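Local coordinates for putative uncharacterized protein (Desulfitobacterium hafniense, PDB 4JGI) that binds methylcobalamin in a Rossmann-like domain and probably serves as the corrinoid protein of an O-demethylase methyl-transfer system, at residues A[50-54]-A[196-200]; A[89-95]-A[117-123]; A[95-101]-A[124-128]; A[142-148]-A[173-179]. Numbering follows the deposited sequence.

Interaction 1: A[50-54]-A[196-200]; sequences GERFD and STNAA
The carboxylate of Asp54 and the side chain of Asn198 make the strongest link: Asn198 ND2 donates to Asp54 OD1 at 2.7 Å, and Thr197 OG1 donates to Asp54 OD2 at 3.0 Å, so one carboxylate takes a bond on each oxygen. Asp54 (chi1 m) ends helix 32-54. The same amide nitrogen, Asn198 ND2, makes a weak bond of 3.2 Å to Gly50 O, which is already the helical acceptor of Asp54 N. Residues 50-54 are regular alpha-helix; 196-198 are extended or turning loop, and a helix begins at Ala199. Asn198, with phi/psi of -165/165° and chi1 p, is its N-cap: Asn198 OD1 accepts weakly from Ala200 N at 2.9 Å and also from Asp201 N. Thr197 likewise has chi1 p. Packing is close where the backbones are nearest, with Gly50 CA 3.7 Å from Ala200 CB and the CA atoms 4.9 Å apart; a CB on Gly50 would clash with that methyl. Phe53 (chi1 t) sets CD2 3.8 Å from Asn198 CB and continues onto Ile60 and Leu63 of helix 60-77. Ala199 N bonds methylcobalamin, so the arrangement is a helix N-terminus at the cofactor, docked on the helical N-terminal region of a two-part B12-binding module.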
loop_
_atom_site.group_PDB
_atom_site.type_symbol
_atom_site.label_atom_id
_atom_site.label_comp_id
_atom_site.label_asym_id
_atom_site.label_seq_id
_atom_site.Cartn_x
_atom_site.Cartn_y
_atom_site.Cartn_z
ATOM N N GLY A 50 3.748 8.660 -6.784
ATOM C CA GLY A 50 3.894 9.270 -5.495
ATOM C C GLY A 50 4.839 10.446 -5.438
ATOM O O GLY A 50 4.531 11.430 -4.773
ATOM N N GLU A 51 5.951 10.341 -6.160
ATOM C CA GLU A 51 6.914 11.444 -6.198
ATOM C C GLU A 51 6.252 12.719 -6.814
ATOM O O GLU A 51 6.410 13.831 -6.350
ATOM C CB GLU A 51 8.120 11.037 -7.055
ATOM C CG GLU A 51 9.010 10.036 -6.332
ATOM C CD GLU A 51 10.061 9.341 -7.199
ATOM O OE1 GLU A 51 10.245 9.677 -8.399
ATOM O OE2 GLU A 51 10.733 8.441 -6.659
ATOM N N ARG A 52 5.451 12.509 -7.852
ATOM C CA ARG A 52 4.713 13.566 -8.538
ATOM C C ARG A 52 3.570 14.200 -7.756
ATOM O O ARG A 52 3.238 15.383 -7.916
ATOM C CB ARG A 52 4.302 13.097 -9.941
ATOM C CG ARG A 52 5.477 12.720 -10.816
ATOM C CD ARG A 52 5.098 12.132 -12.121
ATOM N NE ARG A 52 4.557 13.108 -13.058
ATOM C CZ ARG A 52 4.319 12.774 -14.351
ATOM N NH1 ARG A 52 4.583 11.533 -14.791
ATOM N NH2 ARG A 52 3.822 13.650 -15.200
ATOM N N PHE A 53 2.974 13.427 -6.864
ATOM C CA PHE A 53 2.067 13.959 -5.882
ATOM C C PHE A 53 2.834 14.817 -4.839
ATOM O O PHE A 53 2.348 15.896 -4.495
ATOM C CB PHE A 53 1.333 12.798 -5.213
ATOM C CG PHE A 53 0.420 13.231 -4.113
ATOM C CD1 PHE A 53 -0.834 13.685 -4.410
ATOM C CD2 PHE A 53 0.840 13.274 -2.781
ATOM C CE1 PHE A 53 -1.692 14.139 -3.414
ATOM C CE2 PHE A 53 0.017 13.702 -1.777
ATOM C CZ PHE A 53 -1.243 14.153 -2.088
ATOM N N ASP A 54 3.938 14.306 -4.362
ATOM C CA ASP A 54 4.681 14.987 -3.303
ATOM C C ASP A 54 5.240 16.312 -3.795
ATOM O O ASP A 54 5.325 17.226 -3.024
ATOM C CB ASP A 54 5.821 14.142 -2.714
ATOM C CG ASP A 54 5.299 13.092 -1.704
ATOM O OD1 ASP A 54 4.096 13.159 -1.248
ATOM O OD2 ASP A 54 6.092 12.193 -1.387
ATOM N N SER A 196 4.052 6.950 6.155
ATOM C CA SER A 196 3.989 7.260 4.694
ATOM C C SER A 196 3.823 8.724 4.425
ATOM O O SER A 196 3.001 9.345 5.077
ATOM C CB SER A 196 2.861 6.460 3.982
ATOM O OG SER A 196 1.766 6.388 4.827
ATOM N N THR A 197 4.379 9.216 3.318
ATOM C CA THR A 197 4.008 10.608 2.878
ATOM C C THR A 197 2.662 10.653 2.074
ATOM O O THR A 197 1.868 11.599 2.075
ATOM C CB THR A 197 5.138 11.219 2.039
ATOM O OG1 THR A 197 5.396 10.387 0.900
ATOM C CG2 THR A 197 6.426 11.345 2.912
ATOM N N ASN A 198 2.407 9.560 1.425
ATOM C CA ASN A 198 1.303 9.404 0.594
ATOM C C ASN A 198 1.193 7.911 0.360
ATOM O O ASN A 198 2.122 7.152 0.673
ATOM C CB ASN A 198 1.333 10.189 -0.694
ATOM C CG ASN A 198 2.408 9.734 -1.616
ATOM O OD1 ASN A 198 2.354 8.622 -2.105
ATOM N ND2 ASN A 198 3.425 10.606 -1.868
ATOM N N ALA A 199 0.078 7.472 -0.133
ATOM C CA ALA A 199 -0.207 6.088 -0.220
ATOM C C ALA A 199 0.750 5.329 -1.130
ATOM O O ALA A 199 1.078 4.161 -0.873
ATOM C CB ALA A 199 -1.623 5.861 -0.692
ATOM N N ALA A 200 1.194 5.984 -2.186
ATOM C CA ALA A 200 2.145 5.317 -3.087
ATOM C C ALA A 200 3.536 5.142 -2.409
ATOM O O ALA A 200 4.157 4.078 -2.562
ATOM C CB ALA A 200 2.230 6.119 -4.372
#

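Interaction 2: A[89-95]-A[117-123]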
loop_
_atom_site.group_PDB
_atom_site.type_symbol
_atom_site.label_atom_id
_atom_site.label_comp_id
_atom_site.label_asym_id
_atom_site.label_seq_id
_atom_site.Cartn_x
_atom_site.Cartn_y
_atom_site.Cartn_z
ATOM N N ARG A 89 1.134 -14.470 -1.225
ATOM C CA ARG A 89 1.126 -13.005 -1.052
ATOM C C ARG A 89 1.493 -12.553 0.370
ATOM O O ARG A 89 1.005 -13.187 1.353
ATOM C CB ARG A 89 -0.291 -12.508 -1.348
ATOM C CG ARG A 89 -0.653 -12.675 -2.811
ATOM C CD ARG A 89 -2.087 -12.197 -3.015
ATOM N NE ARG A 89 -3.004 -13.036 -2.252
ATOM C CZ ARG A 89 -4.310 -12.808 -2.081
ATOM N NH1 ARG A 89 -4.909 -11.727 -2.582
ATOM N NH2 ARG A 89 -5.028 -13.671 -1.366
ATOM N N ALA A 90 2.238 -11.427 0.504
ATOM C CA ALA A 90 2.449 -10.882 1.846
ATOM C C ALA A 90 1.126 -10.293 2.347
ATOM O O ALA A 90 0.279 -9.908 1.557
ATOM C CB ALA A 90 3.497 -9.836 1.853
ATOM N N LYS A 91 0.950 -10.319 3.638
ATOM C CA LYS A 91 -0.316 -9.974 4.258
ATOM C C LYS A 91 -0.178 -8.693 5.035
ATOM O O LYS A 91 0.797 -8.469 5.712
ATOM C CB LYS A 91 -0.773 -11.071 5.179
ATOM C CG LYS A 91 -1.118 -12.412 4.571
ATOM C CD LYS A 91 -1.413 -13.423 5.712
ATOM C CE LYS A 91 -1.099 -14.834 5.269
ATOM N NZ LYS A 91 -2.017 -15.249 4.187
ATOM N N ILE A 92 -1.188 -7.830 4.913
ATOM C CA ILE A 92 -1.304 -6.604 5.643
ATOM C C ILE A 92 -2.615 -6.546 6.398
ATOM O O ILE A 92 -3.672 -6.843 5.804
ATOM C CB ILE A 92 -1.309 -5.360 4.744
ATOM C CG1 ILE A 92 -0.068 -5.312 3.893
ATOM C CG2 ILE A 92 -1.387 -4.115 5.602
ATOM C CD1 ILE A 92 0.040 -4.156 2.927
ATOM N N VAL A 93 -2.576 -6.290 7.726
ATOM C CA VAL A 93 -3.779 -6.023 8.475
ATOM C C VAL A 93 -3.863 -4.508 8.558
ATOM O O VAL A 93 -2.903 -3.849 9.004
ATOM C CB VAL A 93 -3.751 -6.678 9.881
ATOM C CG1 VAL A 93 -4.856 -6.127 10.746
ATOM C CG2 VAL A 93 -3.838 -8.189 9.786
ATOM N N LEU A 94 -4.971 -3.955 8.112
ATOM C CA LEU A 94 -5.144 -2.504 7.876
ATOM C C LEU A 94 -6.342 -1.988 8.623
ATOM O O LEU A 94 -7.385 -2.602 8.557
ATOM C CB LEU A 94 -5.297 -2.277 6.367
ATOM C CG LEU A 94 -5.497 -0.850 5.849
ATOM C CD1 LEU A 94 -4.273 0.019 6.213
ATOM C CD2 LEU A 94 -5.711 -0.833 4.327
ATOM N N ALA A 95 -6.231 -0.857 9.324
ATOM C CA ALA A 95 -7.351 -0.275 10.053
ATOM C C ALA A 95 -7.209 1.169 10.247
ATOM O O ALA A 95 -6.086 1.693 10.399
ATOM C CB ALA A 95 -7.354 -0.902 11.461
ATOM N N GLY A 117 -0.139 -6.744 -5.124
ATOM C CA GLY A 117 -0.035 -8.144 -4.758
ATOM C C GLY A 117 -0.078 -8.464 -3.299
ATOM O O GLY A 117 0.237 -9.608 -2.920
ATOM N N PHE A 118 -0.517 -7.512 -2.457
ATOM C CA PHE A 118 -0.649 -7.854 -1.051
ATOM C C PHE A 118 -2.039 -8.421 -0.777
ATOM O O PHE A 118 -3.030 -7.974 -1.391
ATOM C CB PHE A 118 -0.451 -6.651 -0.142
ATOM C CG PHE A 118 0.950 -6.089 -0.091
ATOM C CD1 PHE A 118 1.370 -5.155 -1.009
ATOM C CD2 PHE A 118 1.872 -6.565 0.830
ATOM C CE1 PHE A 118 2.647 -4.662 -1.002
ATOM C CE2 PHE A 118 3.191 -6.056 0.816
ATOM C CZ PHE A 118 3.570 -5.145 -0.123
ATOM N N GLU A 119 -2.168 -9.324 0.180
ATOM C CA GLU A 119 -3.473 -9.740 0.729
ATOM C C GLU A 119 -3.779 -8.798 1.893
ATOM O O GLU A 119 -2.982 -8.721 2.859
ATOM C CB GLU A 119 -3.434 -11.151 1.214
ATOM C CG GLU A 119 -4.759 -11.575 1.842
ATOM C CD GLU A 119 -4.853 -13.067 2.149
ATOM O OE1 GLU A 119 -3.793 -13.687 2.388
ATOM O OE2 GLU A 119 -6.020 -13.581 2.229
ATOM N N VAL A 120 -4.827 -7.983 1.763
ATOM C CA VAL A 120 -5.096 -6.955 2.679
ATOM C C VAL A 120 -6.360 -7.352 3.473
ATOM O O VAL A 120 -7.450 -7.609 2.883
ATOM C CB VAL A 120 -5.254 -5.602 1.968
ATOM C CG1 VAL A 120 -5.639 -4.536 2.967
ATOM C CG2 VAL A 120 -3.976 -5.216 1.173
ATOM N N PHE A 121 -6.220 -7.381 4.778
ATOM C CA PHE A 121 -7.333 -7.579 5.715
ATOM C C PHE A 121 -7.753 -6.196 6.255
ATOM O O PHE A 121 -7.124 -5.646 7.177
ATOM C CB PHE A 121 -6.973 -8.511 6.824
ATOM C CG PHE A 121 -6.489 -9.851 6.361
ATOM C CD1 PHE A 121 -5.179 -10.086 6.009
ATOM C CD2 PHE A 121 -7.409 -10.925 6.258
ATOM C CE1 PHE A 121 -4.747 -11.314 5.552
ATOM C CE2 PHE A 121 -6.989 -12.168 5.775
ATOM C CZ PHE A 121 -5.640 -12.352 5.448
ATOM N N ASP A 122 -8.761 -5.616 5.589
ATOM C CA ASP A 122 -9.286 -4.334 5.968
ATOM C C ASP A 122 -10.305 -4.412 7.055
ATOM O O ASP A 122 -11.386 -5.017 6.846
ATOM C CB ASP A 122 -9.810 -3.626 4.714
ATOM C CG ASP A 122 -10.469 -2.305 5.015
ATOM O OD1 ASP A 122 -10.087 -1.637 5.998
ATOM O OD2 ASP A 122 -11.322 -1.898 4.149
ATOM N N LEU A 123 -9.957 -3.902 8.234
ATOM C CA LEU A 123 -10.813 -3.997 9.383
ATOM C C LEU A 123 -11.816 -2.818 9.472
ATOM O O LEU A 123 -12.687 -2.770 10.331
ATOM C CB LEU A 123 -10.015 -4.085 10.685
ATOM C CG LEU A 123 -9.089 -5.318 10.743
ATOM C CD1 LEU A 123 -8.318 -5.298 12.016
ATOM C CD2 LEU A 123 -9.933 -6.568 10.838
HETATM O O HOH W 1 3.266 -10.257 -1.753
#
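Strands 91-95 and 119-122 are the two strands of a right-handed beta-alpha-beta crossover through helix 104-115, and they lie side by side in the parallel sheet of the Rossmann-like cobalamin domain. Their axes approach to 4.7 Å at 24°. The ladder alternates regularly: Glu119 N to Ala90 O (2.9 Å), Ile92 N to Glu119 O (2.9 Å), Phe121 N to Ile92 O (2.8 Å), Leu94 N to Phe121 O (2.9 Å) and Leu123 N to Leu94 O (2.9 Å). Gly117, at positive phi, is the C-prime residue of the Schellman motif that closes the connecting helix; water 1 accepts from Ala90 N at 2.7 Å and donates weakly to Gly117 O at 3.3 Å.

Strand 119-122 is an edge of this five-stranded sheet, whereas 91-96 also pairs with 143-147. On the face bearing Lys91 and Glu119, Lys91 NZ forms a 3.0 Å salt bridge with Glu119 OE1. A long one of 3.7 Å joins Arg89 NH2 to Glu119 OE2, which lies well out of the guanidinium plane. Next to it, Lys91 CG meets the edge of the Phe121 ring at CE1, 3.9 Å away. On the opposite face, that of Ile92 and Leu94, Ile92 CD1 sits over the Phe118 ring in a CH-pi contact, 4.0 Å from its centroid, and Leu94 CD2 packs on Val120 CG1 at 3.9 Å. Leu94 also touches methylcobalamin, and Asp122 forms salt bridges with Arg110 and Lys106 of helix 104-115.

Interaction 3: A[95-101]-A[124-128]; sequences ATVEGDL and GIDVP
At the C-terminal end of the parallel sheet, the usual place for ligand sites in a Rossmann-like fold, strand 91-96 and the loop after it meet loop 124-128; Gly99, Asp100 and Leu101 touch the cofactor. Ala95 and Thr96 belong to the strand, Val97 to Asp100 form a type II beta turn closed by Asp100 N to Val97 O at 3.0 Å, and 124-128 lead irregularly into helix 129-139, with Pro128 as N-cap. CA atoms pair as Ala95-Gly124 (5.5 Å), Thr96-Ile125 (4.6 Å) and Glu98-Asp126 (4.0 Å), and Val97 and Val127 make a single backbone bridge. Gly99 (phi/psi 105/-11°) and Gly124 (89/-142°) adopt angles that call for glycine, while Asp126 is left-handed at 46/43°.

Backbone hydrogen bonds run from Thr96 N to Gly124 O (3.0 Å), Val127 N to Thr96 O (3.0 Å) and Asp126 N to Asp100 O (3.0 Å). Apolar contacts join Ala95 CB to Val127 CG2 (4.0 Å) and Leu101 CD2 (chi1 m, chi2 t) to Ile125 CD1 (3.8 Å; chi1 p, chi2 t). Among side-chain polar groups, Asp100 OD1 bonds ND1 of His102, the axial cobalt ligand, and Thr96 OG1 bonds His102 O. Asp126, with chi1 t, holds the turn directly: its OD1 accepts from Gly99 N at 2.6 Å.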
loop_
_atom_site.group_PDB
_atom_site.type_symbol
_atom_site.label_atom_id
_atom_site.label_comp_id
_atom_site.label_asym_id
_atom_site.label_seq_id
_atom_site.Cartn_x
_atom_site.Cartn_y
_atom_site.Cartn_z
ATOM N N ALA A 95 -6.231 -0.857 9.324
ATOM C CA ALA A 95 -7.351 -0.275 10.053
ATOM C C ALA A 95 -7.209 1.169 10.247
ATOM O O ALA A 95 -6.086 1.693 10.399
ATOM C CB ALA A 95 -7.354 -0.902 11.461
ATOM N N THR A 96 -8.345 1.866 10.249
ATOM C CA THR A 96 -8.416 3.154 10.812
ATOM C C THR A 96 -8.749 2.927 12.300
ATOM O O THR A 96 -9.692 2.220 12.612
ATOM C CB THR A 96 -9.436 4.048 10.088
ATOM O OG1 THR A 96 -8.969 4.369 8.750
ATOM C CG2 THR A 96 -9.694 5.297 10.889
ATOM N N VAL A 97 -7.917 3.463 13.172
ATOM C CA VAL A 97 -7.930 3.102 14.574
ATOM C C VAL A 97 -9.039 3.773 15.380
ATOM O O VAL A 97 -9.657 4.707 14.971
ATOM C CB VAL A 97 -6.572 3.477 15.187
ATOM C CG1 VAL A 97 -5.439 2.691 14.563
ATOM C CG2 VAL A 97 -6.290 4.964 15.205
ATOM N N GLU A 98 -9.211 3.256 16.585
ATOM C CA GLU A 98 -10.210 3.669 17.488
ATOM C C GLU A 98 -10.086 5.217 17.695
ATOM O O GLU A 98 -9.034 5.817 17.970
ATOM C CB GLU A 98 -10.093 2.886 18.821
ATOM C CG GLU A 98 -11.192 3.283 19.844
ATOM C CD GLU A 98 -11.403 2.283 20.952
ATOM O OE1 GLU A 98 -11.919 1.238 20.737
ATOM O OE2 GLU A 98 -11.020 2.613 22.101
ATOM N N GLY A 99 -11.243 5.841 17.562
ATOM C CA GLY A 99 -11.364 7.280 17.766
ATOM C C GLY A 99 -11.500 7.992 16.456
ATOM O O GLY A 99 -11.834 9.175 16.472
ATOM N N ASP A 100 -11.266 7.260 15.341
ATOM C CA ASP A 100 -11.233 7.860 14.029
ATOM C C ASP A 100 -12.178 7.262 13.014
ATOM O O ASP A 100 -12.337 6.074 12.884
ATOM C CB ASP A 100 -9.795 7.849 13.525
ATOM C CG ASP A 100 -9.421 9.096 12.781
ATOM O OD1 ASP A 100 -9.957 9.234 11.637
ATOM O OD2 ASP A 100 -8.642 9.960 13.273
ATOM N N LEU A 101 -12.811 8.162 12.219
ATOM C CA LEU A 101 -13.741 7.720 11.170
ATOM C C LEU A 101 -13.229 8.037 9.749
ATOM O O LEU A 101 -13.989 7.806 8.735
ATOM C CB LEU A 101 -15.104 8.395 11.329
ATOM C CG LEU A 101 -15.723 8.113 12.685
ATOM C CD1 LEU A 101 -17.035 8.850 12.770
ATOM C CD2 LEU A 101 -16.005 6.665 12.949
ATOM N N GLY A 124 -11.675 -1.837 8.602
ATOM C CA GLY A 124 -12.578 -0.690 8.552
ATOM C C GLY A 124 -12.201 0.477 9.429
ATOM O O GLY A 124 -11.022 0.750 9.598
ATOM N N ILE A 125 -13.160 1.161 10.041
ATOM C CA ILE A 125 -12.913 2.391 10.857
ATOM C C ILE A 125 -13.191 2.220 12.361
ATOM O O ILE A 125 -13.961 1.280 12.695
ATOM C CB ILE A 125 -13.700 3.590 10.307
ATOM C CG1 ILE A 125 -15.200 3.353 10.336
ATOM C CG2 ILE A 125 -13.324 3.821 8.847
ATOM C CD1 ILE A 125 -16.009 4.511 9.845
ATOM N N ASP A 126 -12.732 3.155 13.133
ATOM C CA ASP A 126 -12.892 3.179 14.574
ATOM C C ASP A 126 -12.603 1.871 15.210
ATOM O O ASP A 126 -13.290 1.475 16.085
ATOM C CB ASP A 126 -14.267 3.696 14.887
ATOM C CG ASP A 126 -14.424 4.087 16.394
ATOM O OD1 ASP A 126 -13.476 4.510 17.116
ATOM O OD2 ASP A 126 -15.544 3.982 16.846
ATOM N N VAL A 127 -11.557 1.205 14.784
ATOM C CA VAL A 127 -11.344 -0.203 15.112
ATOM C C VAL A 127 -10.634 -0.329 16.472
ATOM O O VAL A 127 -9.561 0.209 16.667
ATOM C CB VAL A 127 -10.495 -0.958 14.108
ATOM C CG1 VAL A 127 -10.334 -2.394 14.458
ATOM C CG2 VAL A 127 -11.100 -0.823 12.722
ATOM N N PRO A 128 -11.259 -1.012 17.430
ATOM C CA PRO A 128 -10.595 -1.147 18.748
ATOM C C PRO A 128 -9.257 -1.897 18.712
ATOM O O PRO A 128 -9.073 -2.770 17.864
ATOM C CB PRO A 128 -11.587 -2.002 19.545
ATOM C CG PRO A 128 -12.925 -1.757 18.851
ATOM C CD PRO A 128 -12.581 -1.644 17.404
#

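Interaction 4: A[142-148]-A[173-179]; sequences EIVGLSG and LKVIIGG
Side chains alternate across two parallel strands, 143-147 and 174-178, in register Ile143-Lys174 through Ser147-Gly178, with CA atoms 4.8-4.9 Å apart and axes 4.7 Å apart at 20°. On one face Ile143 (m, t) sets CG2 3.9 Å from Ile176 CG2 (t, t), and Lys174 (m, m, t, t) leads its end away. On the other, Val144 (t) touches Leu173 (p, p) through CG2 and CD2 at 3.9 Å, Leu146 (m, t) reaches Val175 (t) from CD1 to CG1 at 4.3 Å, and Leu146 CB lies 4.2 Å from CG2 of Ile177 (p, t). The ladder comprises Lys174 N-Glu142 O (3.0 Å), Val144 N-Lys174 O (2.9 Å), Ile176 N-Val144 O (2.9 Å), Leu146 N-Ile176 O (3.0 Å), Gly178 N-Leu146 O (2.9 Å) and Gly148 N-Gly178 O (3.2 Å). Ser147 OG (chi1 t) bonds methylcobalamin; Gly179 N does so weakly. Helix 151-166 connects the strands in a beta-alpha-beta unit and, with helix 129-139, covers Leu146; helix 199-209 covers Ile143 and Ile176.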
loop_
_atom_site.group_PDB
_atom_site.type_symbol
_atom_site.label_atom_id
_atom_site.label_comp_id
_atom_site.label_asym_id
_atom_site.label_seq_id
_atom_site.Cartn_x
_atom_site.Cartn_y
_atom_site.Cartn_z
ATOM N N GLU A 142 2.616 -9.946 7.787
ATOM C CA GLU A 142 3.938 -9.291 7.742
ATOM C C GLU A 142 3.930 -7.838 8.203
ATOM O O GLU A 142 4.923 -7.304 8.719
ATOM C CB GLU A 142 4.440 -9.320 6.310
ATOM C CG GLU A 142 4.959 -10.657 5.749
ATOM C CD GLU A 142 3.987 -11.836 5.534
ATOM O OE1 GLU A 142 2.777 -11.709 5.325
ATOM O OE2 GLU A 142 4.483 -12.989 5.587
ATOM N N ILE A 143 2.819 -7.154 7.928
ATOM C CA ILE A 143 2.646 -5.698 8.109
ATOM C C ILE A 143 1.311 -5.382 8.774
ATOM O O ILE A 143 0.273 -6.008 8.434
ATOM C CB ILE A 143 2.716 -4.960 6.760
ATOM C CG1 ILE A 143 4.029 -5.270 6.048
ATOM C CG2 ILE A 143 2.525 -3.451 6.960
ATOM C CD1 ILE A 143 4.129 -4.878 4.582
ATOM N N VAL A 144 1.357 -4.461 9.715
ATOM C CA VAL A 144 0.173 -3.827 10.262
ATOM C C VAL A 144 0.192 -2.370 9.856
ATOM O O VAL A 144 1.184 -1.684 10.063
ATOM C CB VAL A 144 0.107 -3.930 11.774
ATOM C CG1 VAL A 144 -1.145 -3.203 12.322
ATOM C CG2 VAL A 144 0.035 -5.380 12.177
ATOM N N GLY A 145 -0.879 -1.917 9.177
ATOM C CA GLY A 145 -0.993 -0.522 8.738
ATOM C C GLY A 145 -2.145 0.144 9.478
ATOM O O GLY A 145 -3.270 -0.409 9.536
ATOM N N LEU A 146 -1.843 1.274 10.070
ATOM C CA LEU A 146 -2.729 2.000 10.923
ATOM C C LEU A 146 -2.923 3.430 10.380
ATOM O O LEU A 146 -1.944 4.131 10.093
ATOM C CB LEU A 146 -2.228 2.127 12.349
ATOM C CG LEU A 146 -1.879 0.801 13.032
ATOM C CD1 LEU A 146 -1.213 1.033 14.389
ATOM C CD2 LEU A 146 -3.019 -0.119 13.142
ATOM N N SER A 147 -4.186 3.825 10.250
ATOM C CA SER A 147 -4.609 5.172 9.812
ATOM C C SER A 147 -5.261 5.960 10.943
ATOM O O SER A 147 -6.042 5.411 11.672
ATOM C CB SER A 147 -5.573 5.032 8.583
ATOM O OG SER A 147 -5.834 6.296 7.936
ATOM N N GLY A 148 -4.976 7.237 10.963
ATOM C CA GLY A 148 -5.663 8.115 11.867
ATOM C C GLY A 148 -5.269 9.539 11.671
ATOM O O GLY A 148 -4.191 9.847 11.140
ATOM N N LEU A 173 6.691 -8.432 13.039
ATOM C CA LEU A 173 5.980 -7.720 11.973
ATOM C C LEU A 173 6.503 -6.303 11.880
ATOM O O LEU A 173 7.217 -5.816 12.737
ATOM C CB LEU A 173 4.489 -7.753 12.188
ATOM C CG LEU A 173 4.032 -7.307 13.565
ATOM C CD1 LEU A 173 3.945 -5.784 13.601
ATOM C CD2 LEU A 173 2.642 -7.849 13.820
ATOM N N LYS A 174 6.099 -5.597 10.825
ATOM C CA LYS A 174 6.436 -4.235 10.660
ATOM C C LYS A 174 5.133 -3.432 10.802
ATOM O O LYS A 174 4.103 -3.888 10.336
ATOM C CB LYS A 174 6.976 -4.064 9.248
ATOM C CG LYS A 174 8.318 -4.754 9.033
ATOM C CD LYS A 174 9.403 -4.076 9.805
ATOM C CE LYS A 174 10.754 -4.781 9.558
ATOM N NZ LYS A 174 11.762 -3.948 10.216
ATOM N N VAL A 175 5.223 -2.257 11.370
ATOM C CA VAL A 175 4.103 -1.332 11.581
ATOM C C VAL A 175 4.331 -0.084 10.759
ATOM O O VAL A 175 5.338 0.587 10.898
ATOM C CB VAL A 175 3.911 -0.923 13.022
ATOM C CG1 VAL A 175 2.739 0.017 13.174
ATOM C CG2 VAL A 175 3.663 -2.203 13.871
ATOM N N ILE A 176 3.368 0.227 9.873
ATOM C CA ILE A 176 3.392 1.473 9.089
ATOM C C ILE A 176 2.155 2.294 9.482
ATOM O O ILE A 176 1.063 1.742 9.593
ATOM C CB ILE A 176 3.523 1.216 7.581
ATOM C CG1 ILE A 176 3.694 2.547 6.837
ATOM C CG2 ILE A 176 2.332 0.461 7.015
ATOM C CD1 ILE A 176 4.065 2.345 5.385
ATOM N N ILE A 177 2.353 3.600 9.656
ATOM C CA ILE A 177 1.257 4.494 9.973
ATOM C C ILE A 177 1.101 5.512 8.830
ATOM O O ILE A 177 2.044 5.875 8.126
ATOM C CB ILE A 177 1.410 5.199 11.336
ATOM C CG1 ILE A 177 2.652 6.137 11.300
ATOM C CG2 ILE A 177 1.502 4.097 12.409
ATOM C CD1 ILE A 177 2.783 6.965 12.538
ATOM N N GLY A 178 -0.150 5.966 8.723
ATOM C CA GLY A 178 -0.502 7.014 7.778
ATOM C C GLY A 178 -1.671 7.796 8.284
ATOM O O GLY A 178 -2.309 7.477 9.271
ATOM N N GLY A 179 -1.925 8.905 7.596
ATOM C CA GLY A 179 -3.027 9.806 7.970
ATOM C C GLY A 179 -2.576 11.257 7.871
ATOM O O GLY A 179 -1.390 11.586 7.764
#

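Interactions 2 and 4 lie in one parallel sheet of order 119-122, 91-96, 143-147, 174-178, 194-195, and interaction 3 extends from its C-terminal end. The segments of interactions 2 and 3 alternate along the chain and share Ala95, their centres about 16 Å apart; interaction 4 follows later, its centre about 10 Å from that of interaction 2 and about 13 Å from that of interaction 3, joined through the pairing of 91-96 with 143-147. All three are nested inside the loop closed by interaction 1, which ties helix 32-54 to the start of helix 199-209 and meets interaction 4 at Ser196 N and Ile177 O (3.0 Å). All four contribute residues to the methylcobalamin pocket, interaction 2 through Leu94.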